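Local coordinates for protein complement factor H (Mus musculus, PDB 2YBY) that regulates the complement system of innate immunity as a soluble chain of Sushi (SCR) domains, two of which are held here, at residues Y33-D38 / D50-T55; N39-P44 / C65-V70. The protein carries 1 engineered substitution. All blocks are in the same frame, centred on the assembly; numbering follows the deposited sequence.

Contact 1 (Y33-D38 / D50-T55)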
loop_
_atom_site.group_PDB
_atom_site.type_symbol
_atom_site.label_atom_id
_atom_site.label_comp_id
_atom_site.label_asym_id
_atom_site.label_seq_id
_atom_site.Cartn_x
_atom_site.Cartn_y
_atom_site.Cartn_z
ATOM N N TYR A 33 -13.860 -9.604 -2.870
ATOM C CA TYR A 33 -13.303 -9.782 -4.203
ATOM C C TYR A 33 -11.836 -9.460 -4.197
ATOM O O TYR A 33 -11.467 -8.451 -3.635
ATOM C CB TYR A 33 -14.031 -8.859 -5.199
ATOM C CG TYR A 33 -15.492 -9.220 -5.324
ATOM C CD1 TYR A 33 -15.891 -10.274 -6.129
ATOM C CD2 TYR A 33 -16.436 -8.681 -4.459
ATOM C CE1 TYR A 33 -17.217 -10.699 -6.167
ATOM C CE2 TYR A 33 -17.760 -9.121 -4.465
ATOM C CZ TYR A 33 -18.144 -10.124 -5.334
ATOM O OH TYR A 33 -19.414 -10.639 -5.343
ATOM N N SER A 34 -10.992 -10.303 -4.841
ATOM C CA SER A 34 -9.575 -10.031 -4.881
ATOM C C SER A 34 -9.300 -8.844 -5.784
ATOM O O SER A 34 -9.991 -8.651 -6.794
ATOM C CB SER A 34 -8.831 -11.276 -5.371
ATOM O OG SER A 34 -9.275 -11.664 -6.655
ATOM N N TYR A 35 -8.280 -8.045 -5.445
ATOM C CA TYR A 35 -7.883 -6.902 -6.251
ATOM C C TYR A 35 -6.392 -6.724 -6.187
ATOM O O TYR A 35 -5.725 -7.248 -5.292
ATOM C CB TYR A 35 -8.615 -5.605 -5.834
ATOM C CG TYR A 35 -8.134 -4.991 -4.537
ATOM C CD1 TYR A 35 -8.672 -5.378 -3.326
ATOM C CD2 TYR A 35 -7.169 -3.985 -4.532
ATOM C CE1 TYR A 35 -8.265 -4.788 -2.128
ATOM C CE2 TYR A 35 -6.718 -3.423 -3.340
ATOM C CZ TYR A 35 -7.297 -3.804 -2.138
ATOM O OH TYR A 35 -6.924 -3.241 -0.939
ATOM N N LYS A 36 -5.880 -5.961 -7.116
ATOM C CA LYS A 36 -4.455 -5.656 -7.186
ATOM C C LYS A 36 -4.307 -4.163 -7.424
ATOM O O LYS A 36 -5.286 -3.476 -7.753
ATOM C CB LYS A 36 -3.780 -6.472 -8.308
ATOM C CG LYS A 36 -4.339 -6.164 -9.680
ATOM C CD LYS A 36 -3.649 -6.935 -10.806
ATOM C CE LYS A 36 -4.279 -6.622 -12.149
ATOM N NZ LYS A 36 -3.464 -7.140 -13.281
ATOM N N CYS A 37 -3.114 -3.665 -7.216
ATOM C CA CYS A 37 -2.818 -2.258 -7.389
ATOM C C CYS A 37 -1.814 -2.051 -8.504
ATOM O O CYS A 37 -0.983 -2.902 -8.783
ATOM C CB CYS A 37 -2.320 -1.650 -6.084
ATOM S SG CYS A 37 -3.476 -1.831 -4.709
ATOM N N ASP A 38 -1.807 -0.824 -9.036
ATOM C CA ASP A 38 -0.852 -0.410 -10.053
ATOM C C ASP A 38 0.590 -0.468 -9.508
ATOM O O ASP A 38 0.809 -0.300 -8.312
ATOM C CB ASP A 38 -1.107 1.054 -10.450
ATOM C CG ASP A 38 -2.472 1.377 -11.030
ATOM O OD1 ASP A 38 -3.285 0.454 -11.190
ATOM O OD2 ASP A 38 -2.734 2.560 -11.278
ATOM N N ASP A 50 -5.091 -8.144 -2.371
ATOM C CA ASP A 50 -5.883 -8.310 -1.134
ATOM C C ASP A 50 -7.366 -8.364 -1.506
ATOM O O ASP A 50 -7.686 -8.388 -2.709
ATOM C CB ASP A 50 -5.572 -7.247 -0.056
ATOM C CG ASP A 50 -5.671 -7.743 1.376
ATOM O OD1 ASP A 50 -6.558 -8.599 1.658
ATOM O OD2 ASP A 50 -4.817 -7.336 2.213
ATOM N N TYR A 51 -8.254 -8.473 -0.487
ATOM C CA TYR A 51 -9.692 -8.523 -0.696
ATOM C C TYR A 51 -10.353 -7.165 -0.437
ATOM O O TYR A 51 -10.013 -6.480 0.520
ATOM C CB TYR A 51 -10.352 -9.536 0.223
ATOM C CG TYR A 51 -10.091 -10.969 -0.152
ATOM C CD1 TYR A 51 -10.582 -11.500 -1.338
ATOM C CD2 TYR A 51 -9.320 -11.788 0.659
ATOM C CE1 TYR A 51 -10.354 -12.833 -1.684
ATOM C CE2 TYR A 51 -9.105 -13.122 0.341
ATOM C CZ TYR A 51 -9.549 -13.621 -0.873
ATOM O OH TYR A 51 -9.374 -14.941 -1.203
ATOM N N LEU A 52 -11.285 -6.803 -1.309
ATOM C CA LEU A 52 -12.159 -5.642 -1.144
ATOM C C LEU A 52 -13.436 -6.253 -0.589
ATOM O O LEU A 52 -13.958 -7.197 -1.186
ATOM C CB LEU A 52 -12.424 -4.949 -2.471
ATOM C CG LEU A 52 -12.972 -3.519 -2.300
ATOM C CD1 LEU A 52 -11.907 -2.556 -1.832
ATOM C CD2 LEU A 52 -13.619 -3.033 -3.560
ATOM N N ARG A 53 -13.878 -5.788 0.570
ATOM C CA ARG A 53 -14.998 -6.397 1.287
ATOM C C ARG A 53 -16.221 -5.551 1.296
ATOM O O ARG A 53 -16.144 -4.366 1.597
ATOM C CB ARG A 53 -14.597 -6.689 2.726
ATOM C CG ARG A 53 -13.516 -7.772 2.814
ATOM C CD ARG A 53 -12.950 -7.901 4.212
ATOM N NE ARG A 53 -11.763 -8.768 4.178
ATOM C CZ ARG A 53 -11.777 -10.095 4.222
ATOM N NH1 ARG A 53 -12.929 -10.757 4.342
ATOM N NH2 ARG A 53 -10.643 -10.776 4.158
ATOM N N CYS A 54 -17.368 -6.159 0.984
ATOM C CA CYS A 54 -18.632 -5.424 1.045
ATOM C C CYS A 54 -19.121 -5.446 2.510
ATOM O O CYS A 54 -19.434 -6.516 3.027
ATOM C CB CYS A 54 -19.663 -6.037 0.122
ATOM S SG CYS A 54 -21.310 -5.315 0.343
ATOM N N THR A 55 -19.118 -4.296 3.191
ATOM C CA THR A 55 -19.508 -4.219 4.602
ATOM C C THR A 55 -20.769 -3.369 4.752
ATOM O O THR A 55 -21.209 -2.732 3.797
ATOM C CB THR A 55 -18.372 -3.629 5.461
ATOM O OG1 THR A 55 -18.390 -2.211 5.396
ATOM C CG2 THR A 55 -17.016 -4.199 5.137
HETATM O O HOH W 1 -7.537 -4.745 1.383
#

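Contact 2 (N39-P44 / C65-V70)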
loop_
_atom_site.group_PDB
_atom_site.type_symbol
_atom_site.label_atom_id
_atom_site.label_comp_id
_atom_site.label_asym_id
_atom_site.label_seq_id
_atom_site.Cartn_x
_atom_site.Cartn_y
_atom_site.Cartn_z
ATOM N N ASN A 39 1.570 -0.583 -10.396
ATOM C CA ASN A 39 2.969 -0.504 -9.998
ATOM C C ASN A 39 3.202 0.772 -9.212
ATOM O O ASN A 39 2.771 1.854 -9.631
ATOM C CB ASN A 39 3.867 -0.471 -11.242
ATOM C CG ASN A 39 3.782 -1.743 -12.056
ATOM O OD1 ASN A 39 3.451 -2.823 -11.529
ATOM N ND2 ASN A 39 3.999 -1.642 -13.373
ATOM N N GLY A 40 3.877 0.643 -8.088
ATOM C CA GLY A 40 4.121 1.772 -7.199
ATOM C C GLY A 40 3.114 1.908 -6.076
ATOM O O GLY A 40 3.229 2.816 -5.242
ATOM N N PHE A 41 2.063 1.064 -6.088
ATOM C CA PHE A 41 0.967 1.095 -5.133
ATOM C C PHE A 41 0.713 -0.270 -4.549
ATOM O O PHE A 41 1.205 -1.300 -5.045
ATOM C CB PHE A 41 -0.328 1.592 -5.792
ATOM C CG PHE A 41 -0.202 3.024 -6.244
ATOM C CD1 PHE A 41 0.308 3.331 -7.497
ATOM C CD2 PHE A 41 -0.564 4.062 -5.410
ATOM C CE1 PHE A 41 0.495 4.652 -7.882
ATOM C CE2 PHE A 41 -0.447 5.387 -5.829
ATOM C CZ PHE A 41 0.086 5.668 -7.060
ATOM N N SER A 42 -0.035 -0.269 -3.449
ATOM C CA SER A 42 -0.235 -1.514 -2.736
ATOM C C SER A 42 -1.518 -1.491 -1.917
ATOM O O SER A 42 -1.901 -0.429 -1.428
ATOM C CB SER A 42 0.945 -1.681 -1.761
ATOM O OG SER A 42 0.819 -2.744 -0.841
ATOM N N PRO A 43 -2.101 -2.669 -1.590
ATOM C CA PRO A 43 -3.137 -2.696 -0.559
ATOM C C PRO A 43 -2.476 -2.305 0.797
ATOM O O PRO A 43 -1.262 -2.494 0.990
ATOM C CB PRO A 43 -3.542 -4.184 -0.507
ATOM C CG PRO A 43 -3.121 -4.745 -1.832
ATOM C CD PRO A 43 -1.847 -4.025 -2.112
ATOM N N PRO A 44 -3.262 -1.761 1.744
ATOM C CA PRO A 44 -2.680 -1.370 3.042
ATOM C C PRO A 44 -1.971 -2.484 3.799
ATOM O O PRO A 44 -1.140 -2.206 4.654
ATOM C CB PRO A 44 -3.851 -0.773 3.816
ATOM C CG PRO A 44 -4.981 -0.650 2.876
ATOM C CD PRO A 44 -4.696 -1.445 1.646
ATOM N N CYS A 65 -5.959 1.109 -2.660
ATOM C CA CYS A 65 -4.589 1.149 -3.126
ATOM C C CYS A 65 -3.962 2.450 -2.671
ATOM O O CYS A 65 -4.490 3.542 -2.945
ATOM C CB CYS A 65 -4.540 1.015 -4.630
ATOM S SG CYS A 65 -5.064 -0.610 -5.220
ATOM N N VAL A 66 -2.848 2.311 -1.961
ATOM C CA VAL A 66 -2.073 3.427 -1.402
ATOM C C VAL A 66 -0.623 3.340 -1.889
ATOM O O VAL A 66 -0.188 2.312 -2.421
ATOM C CB VAL A 66 -2.141 3.440 0.153
ATOM C CG1 VAL A 66 -3.577 3.630 0.645
ATOM C CG2 VAL A 66 -1.549 2.177 0.756
ATOM N N ARG A 67 0.147 4.422 -1.709
ATOM C CA ARG A 67 1.550 4.381 -2.106
ATOM C C ARG A 67 2.325 3.231 -1.419
ATOM O O ARG A 67 2.138 2.969 -0.230
ATOM C CB ARG A 67 2.253 5.726 -1.815
ATOM C CG ARG A 67 3.716 5.809 -2.247
ATOM C CD ARG A 67 3.960 5.623 -3.706
ATOM N NE ARG A 67 3.453 6.718 -4.529
ATOM C CZ ARG A 67 3.360 6.689 -5.861
ATOM N NH1 ARG A 67 3.693 5.591 -6.537
ATOM N NH2 ARG A 67 2.908 7.747 -6.527
ATOM N N LYS A 68 3.167 2.549 -2.202
ATOM C CA LYS A 68 4.046 1.490 -1.756
ATOM C C LYS A 68 5.465 2.049 -1.749
ATOM O O LYS A 68 5.885 2.694 -2.718
ATOM C CB LYS A 68 3.983 0.311 -2.735
ATOM C CG LYS A 68 4.844 -0.862 -2.398
ATOM C CD LYS A 68 4.683 -2.016 -3.391
ATOM C CE LYS A 68 5.479 -1.789 -4.641
ATOM N NZ LYS A 68 5.425 -2.964 -5.552
ATOM N N CYS A 69 6.188 1.824 -0.642
ATOM C CA CYS A 69 7.588 2.193 -0.523
ATOM C C CYS A 69 8.346 0.945 -0.151
ATOM O O CYS A 69 8.075 0.361 0.896
ATOM C CB CYS A 69 7.798 3.265 0.535
ATOM S SG CYS A 69 6.797 4.743 0.322
ATOM N N VAL A 70 9.343 0.590 -0.929
ATOM C CA VAL A 70 10.136 -0.607 -0.709
ATOM C C VAL A 70 11.402 -0.220 0.027
ATOM O O VAL A 70 12.103 0.729 -0.380
ATOM C CB VAL A 70 10.453 -1.315 -2.049
ATOM C CG1 VAL A 70 11.412 -2.489 -1.839
ATOM C CG2 VAL A 70 9.152 -1.770 -2.736
HETATM O O HOH W 2 3.055 -2.196 -6.751
HETATM O O HOH W 3 5.433 -1.636 -7.943
#

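Contact 1 (Y33-D38 / D50-T55)
Tyr33 and Leu52 exchange two backbone hydrogen bonds, as do Tyr35 and Asp50. The strands run antiparallel, with Ser34 facing Tyr51 as the non-hydrogen-bonded pair between the two. Leu52 N donates to Tyr33 O almost straight, at 175° and 2.9 Å. Tyr35 N reaches Asp50 O at 2.8 Å, and the return bond from Asp50 N to Tyr35 O is longer, 3.1 Å. Asp50 O also receives a CA-H contact from Ser34, and Tyr33 O one from Tyr51.

The side-chain packing is carried by Tyr35. Its CG sits between the backbone N and the carbonyl carbon (chi1 74°). Its CD1 and CE1 meet the strand 50-55, whose backbone lies at the ring edge: CE1 is 3.6 Å from Tyr51 C, and CD1 is 3.6 Å from Leu52 N. Leu52 CB touches Tyr35 CD1 at 3.9 Å. Phe10 meets the Tyr35 ring edge-to-face. On the other face of the sheet, Tyr51 brings CD1 to within 3.7 Å of Ser34 N, and Lys32 makes a cation-pi contact with Tyr51.

Tyr35 OH accepts a hydrogen bond from a water that also donates to Tyr51 O; the hydroxyl is also hydrogen-bonded to Pro64 O. Asp50 OD1 turns back to its own strand and accepts from Tyr51 N at 2.7 Å, using its anti lone pair. Asp50 OD2 is hydrogen-bonded to Ser45 OG.

The strand 32-37 is central in a three-stranded antiparallel sheet, between 13-15 and 50-55. Cys37 and Cys54 leave these strands for disulfides to Cys65 and Cys5, the pattern of the Sushi (SCR) fold, a small domain built on two disulfides.

Contact 2 (N39-P44 / C65-V70)
Phe41 and Arg67 meet in an off-centre cation-pi contact. Arg67 CZ lies 4.2 Å from the ring centroid, and the ring and guanidinium planes are 33° apart. Phe41 CZ sits over one face of the guanidinium, toward its rim, 3.5 Å from Arg67 NH2. The Arg67 chain is bent at chi2 and chi3, and its CD comes close to Gly40 O. Tyr12 stacks on Phe41, and Arg67 NE is hydrogen-bonded to Glu113 O.

Gly40 O is gripped by two donors. Lys68 N and Arg67 NH1 each reach it at 3.1 Å, from opposite faces of its carbonyl plane. Ser42 and Val66 form an antiparallel hydrogen-bonded pair: Ser42 N donates to Val66 O at 2.8 Å, and Val66 N donates to Ser42 O nearly straight, at 178°.

Lys68 lays its CB beside Ser42 CB, 3.8 Å away. Its NZ donates to two waters, both of which also accept from Gly40 N, one of them weakly. The weakly bound one also donates to Phe41 O.

Gly40 has a positive phi (95°), where a CB would jam against the preceding carbonyl O and clash with Arg67 NH1.

The strand 66-71 is central in a small antiparallel sheet, between 41-42 and 84-87. It carries the chain from Cys65, the last cysteine of one Sushi domain, to Cys69, the first of the next, so this is a domain junction.

Overall arrangement
The segments of contacts 1 and 2 alternate along the chain, and the Cys37–Cys65 disulfide joins the two contacts directly. Pro43 packs on Tyr35 and Cys37, so the turn after the strand 32-37 folds back on it. Contact 1 lies within the first Sushi domain, and contact 2, near the centre of the chain, lies where the two domains meet. Both are partly buried and have paired backbone bonds. In contact 1 an aromatic ring meets the partner strand by its edge, while Asp50 accepts from its own strand. Contact 2 has fewer paired residues and adds cationic groups acting across it: an arginine over a phenylalanine, and a lysine reaching through water.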